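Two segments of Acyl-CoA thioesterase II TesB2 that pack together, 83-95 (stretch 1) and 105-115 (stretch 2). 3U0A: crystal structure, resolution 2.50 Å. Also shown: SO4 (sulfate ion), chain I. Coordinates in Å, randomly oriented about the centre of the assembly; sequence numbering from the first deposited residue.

Stretch 1 83-95: TRDGGSFVTRRVN
Stretch 2, residues 105-115: SMGASFQTAQN

How do the two stretches lie against each other? Residues 89-95 pair antiparallel with 105-111, their N-to-C directions 160° apart and their axes 4.6 Å apart at closest approach. Backbone torsions stay extended, phi near -115 to -153° and psi near 121 to 151°. Hydrogen-bonded pairs V94/M106, R92/A108 and V90/F110 put their side chains on one face; they alternate with the non-hydrogen-bonded pairs N95/S105, R93/G107, T91/S109 and F89/Q111, whose side chains, glycine aside, take the other.

What holds the start of stretch 2? S105 (chi1 t) shares a face with N95. M106, extended through chi1 and chi2 (both t) with chi3 141°, turns to the other face, where its SD lies 4.5 Å from V94 CB. V94 N donates to M106 O at 3.0 Å; the return hydrogen bond, M106 N to V94 O, also spans 3.0 Å but is weak, its angle only 129°. G107 has no side chain, and its CA approaches R92 O at 3.4 Å.

How does the ladder continue through the middle? A108 and R92 exchange hydrogen bonds, R92 N to A108 O at 3.0 Å and A108 N to R92 O at 3.1 Å. S109 (chi1 t) shares a face with T91; a water accepts from R84 NH2 at 2.6 Å and reaches S109 OG weakly at 3.4 Å. F110 (m, chi2 70°) pairs with V90 (t): V90 N to F110 O is 2.7 Å, F110 N to V90 O 2.8 Å, and V90 CB stands 4.3 Å from F110 CB.

What closes the contact? Q111 (t, t, chi3 23°) lays its CG over the ring of F89 (chi1 m, chi2 85°), 3.8 Å from the centroid, a CH-pi contact. T112 (phi/psi -73/168°, chi1 p) donates from N to S88 O at 3.0 Å. The CA-to-CB bond of Q114 (-142/-171°; m, t, chi3 -59°) points toward stretch 1, and Q114 NE2 donates to S88 OG at 2.9 Å; S88 OG in turn donates to sulfate O4 at 3.0 Å.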

# COMPACT_ATOMS: atom_id res chain seq x y z
N THR A 83 2.86 -19.16 -1.27
CA THR A 83 3.34 -18.79 0.01
C THR A 83 2.44 -19.41 1.09
O THR A 83 2.92 -19.93 2.10
CB THR A 83 3.42 -17.26 0.13
OG1 THR A 83 4.24 -16.76 -0.92
CG2 THR A 83 4.02 -16.88 1.46
N ARG A 84 1.14 -19.37 0.83
CA ARG A 84 0.14 -19.92 1.72
C ARG A 84 -1.10 -20.33 0.92
O ARG A 84 -1.54 -19.62 -0.01
CB ARG A 84 -0.20 -18.89 2.79
CG ARG A 84 -1.15 -19.32 3.93
CD ARG A 84 -2.61 -18.94 3.64
NE ARG A 84 -2.77 -17.58 3.08
CZ ARG A 84 -3.03 -16.48 3.80
NH1 ARG A 84 -3.20 -16.57 5.12
NH2 ARG A 84 -3.15 -15.28 3.20
N ASP A 85 -1.62 -21.50 1.26
CA ASP A 85 -2.86 -22.02 0.70
C ASP A 85 -3.82 -22.49 1.84
O ASP A 85 -3.75 -23.61 2.30
CB ASP A 85 -2.55 -23.18 -0.27
CG ASP A 85 -2.00 -22.70 -1.59
OD1 ASP A 85 -2.76 -22.64 -2.57
OD2 ASP A 85 -0.80 -22.35 -1.66
N GLY A 86 -4.71 -21.61 2.28
CA GLY A 86 -5.65 -21.95 3.33
C GLY A 86 -7.04 -22.10 2.78
O GLY A 86 -7.24 -22.20 1.57
N GLY A 87 -8.02 -22.10 3.68
CA GLY A 87 -9.41 -22.34 3.32
C GLY A 87 -10.13 -21.16 2.69
O GLY A 87 -11.01 -21.35 1.87
N SER A 88 -9.75 -19.95 3.09
CA SER A 88 -10.38 -18.71 2.63
C SER A 88 -9.43 -17.83 1.85
O SER A 88 -9.87 -17.09 0.97
CB SER A 88 -10.89 -17.88 3.83
OG SER A 88 -12.00 -18.52 4.43
N PHE A 89 -8.15 -17.89 2.19
CA PHE A 89 -7.17 -17.04 1.59
C PHE A 89 -5.99 -17.86 1.00
O PHE A 89 -5.52 -18.86 1.60
CB PHE A 89 -6.65 -16.04 2.63
CG PHE A 89 -7.66 -14.96 3.00
CD1 PHE A 89 -8.61 -15.18 3.98
CD2 PHE A 89 -7.64 -13.71 2.37
CE1 PHE A 89 -9.52 -14.22 4.32
CE2 PHE A 89 -8.56 -12.73 2.71
CZ PHE A 89 -9.50 -13.00 3.70
N VAL A 90 -5.52 -17.44 -0.17
CA VAL A 90 -4.31 -17.98 -0.75
C VAL A 90 -3.38 -16.79 -0.98
O VAL A 90 -3.83 -15.68 -1.32
CB VAL A 90 -4.63 -18.74 -2.05
CG1 VAL A 90 -3.39 -18.99 -2.87
CG2 VAL A 90 -5.33 -20.07 -1.74
N THR A 91 -2.09 -16.98 -0.73
CA THR A 91 -1.12 -15.90 -0.94
C THR A 91 -0.03 -16.37 -1.86
O THR A 91 0.43 -17.48 -1.72
CB THR A 91 -0.47 -15.43 0.39
OG1 THR A 91 -1.49 -15.14 1.36
CG2 THR A 91 0.39 -14.19 0.16
N ARG A 92 0.41 -15.50 -2.78
CA ARG A 92 1.53 -15.77 -3.68
C ARG A 92 2.61 -14.70 -3.61
O ARG A 92 2.30 -13.54 -3.37
CB ARG A 92 1.01 -15.86 -5.10
CG ARG A 92 0.05 -17.02 -5.35
CD ARG A 92 0.74 -18.36 -5.16
NE ARG A 92 -0.11 -19.51 -5.48
CZ ARG A 92 -0.67 -20.33 -4.59
NH1 ARG A 92 -0.53 -20.15 -3.27
NH2 ARG A 92 -1.40 -21.33 -5.03
N ARG A 93 3.88 -15.10 -3.80
CA ARG A 93 4.96 -14.13 -4.12
C ARG A 93 5.48 -14.44 -5.50
O ARG A 93 5.49 -15.61 -5.88
CB ARG A 93 6.10 -14.10 -3.09
CG ARG A 93 5.64 -13.51 -1.78
CD ARG A 93 6.76 -13.20 -0.80
NE ARG A 93 7.68 -14.32 -0.51
CZ ARG A 93 8.81 -14.24 0.24
NH1 ARG A 93 9.22 -13.09 0.82
NH2 ARG A 93 9.55 -15.33 0.39
N VAL A 94 5.86 -13.40 -6.24
CA VAL A 94 6.40 -13.56 -7.58
C VAL A 94 7.64 -12.68 -7.76
O VAL A 94 7.63 -11.50 -7.35
CB VAL A 94 5.39 -13.15 -8.70
CG1 VAL A 94 6.03 -13.32 -10.08
CG2 VAL A 94 4.11 -13.94 -8.62
N ASN A 95 8.68 -13.26 -8.39
CA ASN A 95 9.85 -12.53 -8.84
C ASN A 95 9.95 -12.55 -10.37
O ASN A 95 10.03 -13.60 -10.96
CB ASN A 95 11.14 -13.13 -8.27
CG ASN A 95 11.41 -12.74 -6.83
OD1 ASN A 95 10.77 -11.83 -6.25
ND2 ASN A 95 12.39 -13.42 -6.24
N SER A 105 9.48 -7.38 -7.89
CA SER A 105 9.10 -8.35 -6.85
C SER A 105 7.77 -7.95 -6.23
O SER A 105 7.51 -6.79 -5.97
CB SER A 105 10.17 -8.46 -5.76
OG SER A 105 9.91 -9.57 -4.91
N MET A 106 6.95 -8.94 -5.94
CA MET A 106 5.55 -8.72 -5.81
C MET A 106 4.88 -9.75 -4.88
O MET A 106 5.29 -10.87 -4.79
CB MET A 106 4.98 -8.87 -7.18
CG MET A 106 3.55 -8.59 -7.27
SD MET A 106 2.87 -9.47 -8.67
CE MET A 106 1.31 -9.94 -7.90
N GLY A 107 3.83 -9.32 -4.23
CA GLY A 107 2.93 -10.24 -3.53
C GLY A 107 1.47 -9.90 -3.79
O GLY A 107 1.14 -8.73 -4.02
N ALA A 108 0.62 -10.93 -3.73
CA ALA A 108 -0.81 -10.80 -3.95
C ALA A 108 -1.59 -11.78 -3.08
O ALA A 108 -1.11 -12.87 -2.81
CB ALA A 108 -1.15 -10.99 -5.43
N SER A 109 -2.81 -11.37 -2.69
CA SER A 109 -3.70 -12.17 -1.83
C SER A 109 -5.00 -12.50 -2.57
O SER A 109 -5.55 -11.66 -3.27
CB SER A 109 -4.01 -11.43 -0.52
OG SER A 109 -4.57 -12.28 0.48
N PHE A 110 -5.46 -13.72 -2.38
CA PHE A 110 -6.67 -14.24 -3.03
C PHE A 110 -7.67 -14.81 -1.97
O PHE A 110 -7.27 -15.51 -1.03
CB PHE A 110 -6.27 -15.32 -4.04
CG PHE A 110 -5.24 -14.87 -5.06
CD1 PHE A 110 -3.94 -14.63 -4.68
CD2 PHE A 110 -5.57 -14.71 -6.39
CE1 PHE A 110 -2.99 -14.21 -5.59
CE2 PHE A 110 -4.62 -14.29 -7.32
CZ PHE A 110 -3.33 -14.03 -6.92
N GLN A 111 -8.95 -14.49 -2.12
CA GLN A 111 -9.96 -14.89 -1.16
C GLN A 111 -11.17 -15.46 -1.83
O GLN A 111 -11.53 -15.06 -2.92
CB GLN A 111 -10.40 -13.68 -0.32
CG GLN A 111 -11.43 -13.96 0.78
CD GLN A 111 -12.09 -12.69 1.32
OE1 GLN A 111 -12.13 -11.68 0.66
NE2 GLN A 111 -12.59 -12.75 2.55
N THR A 112 -11.83 -16.37 -1.14
CA THR A 112 -13.14 -16.85 -1.61
C THR A 112 -14.26 -15.80 -1.41
O THR A 112 -14.10 -14.77 -0.75
CB THR A 112 -13.54 -18.20 -0.96
OG1 THR A 112 -13.42 -18.10 0.45
CG2 THR A 112 -12.67 -19.32 -1.45
N ALA A 113 -15.40 -16.07 -2.03
CA ALA A 113 -16.57 -15.21 -1.85
C ALA A 113 -17.11 -15.40 -0.45
O ALA A 113 -17.49 -16.49 -0.09
CB ALA A 113 -17.65 -15.53 -2.90
N GLN A 114 -17.09 -14.34 0.35
CA GLN A 114 -17.63 -14.37 1.70
C GLN A 114 -18.34 -13.05 2.01
O GLN A 114 -18.51 -12.22 1.12
CB GLN A 114 -16.49 -14.65 2.69
CG GLN A 114 -15.54 -15.75 2.21
CD GLN A 114 -14.56 -16.22 3.27
OE1 GLN A 114 -13.76 -15.42 3.81
NE2 GLN A 114 -14.60 -17.53 3.57
N ASN A 115 -18.74 -12.84 3.27
CA ASN A 115 -19.59 -11.70 3.63
C ASN A 115 -19.09 -10.94 4.86
O ASN A 115 -18.31 -11.45 5.65
CB ASN A 115 -21.04 -12.19 3.85
CG ASN A 115 -21.54 -13.06 2.70
OD1 ASN A 115 -21.66 -14.30 2.83
ND2 ASN A 115 -21.81 -12.42 1.53
S SO4 I . -9.93 -18.80 7.54
O1 SO4 I . -10.12 -18.93 9.02
O2 SO4 I . -10.14 -17.34 7.18
O3 SO4 I . -8.52 -19.16 7.15
O4 SO4 I . -10.88 -19.78 6.88
O HOH W 1 -3.06 -12.67 3.49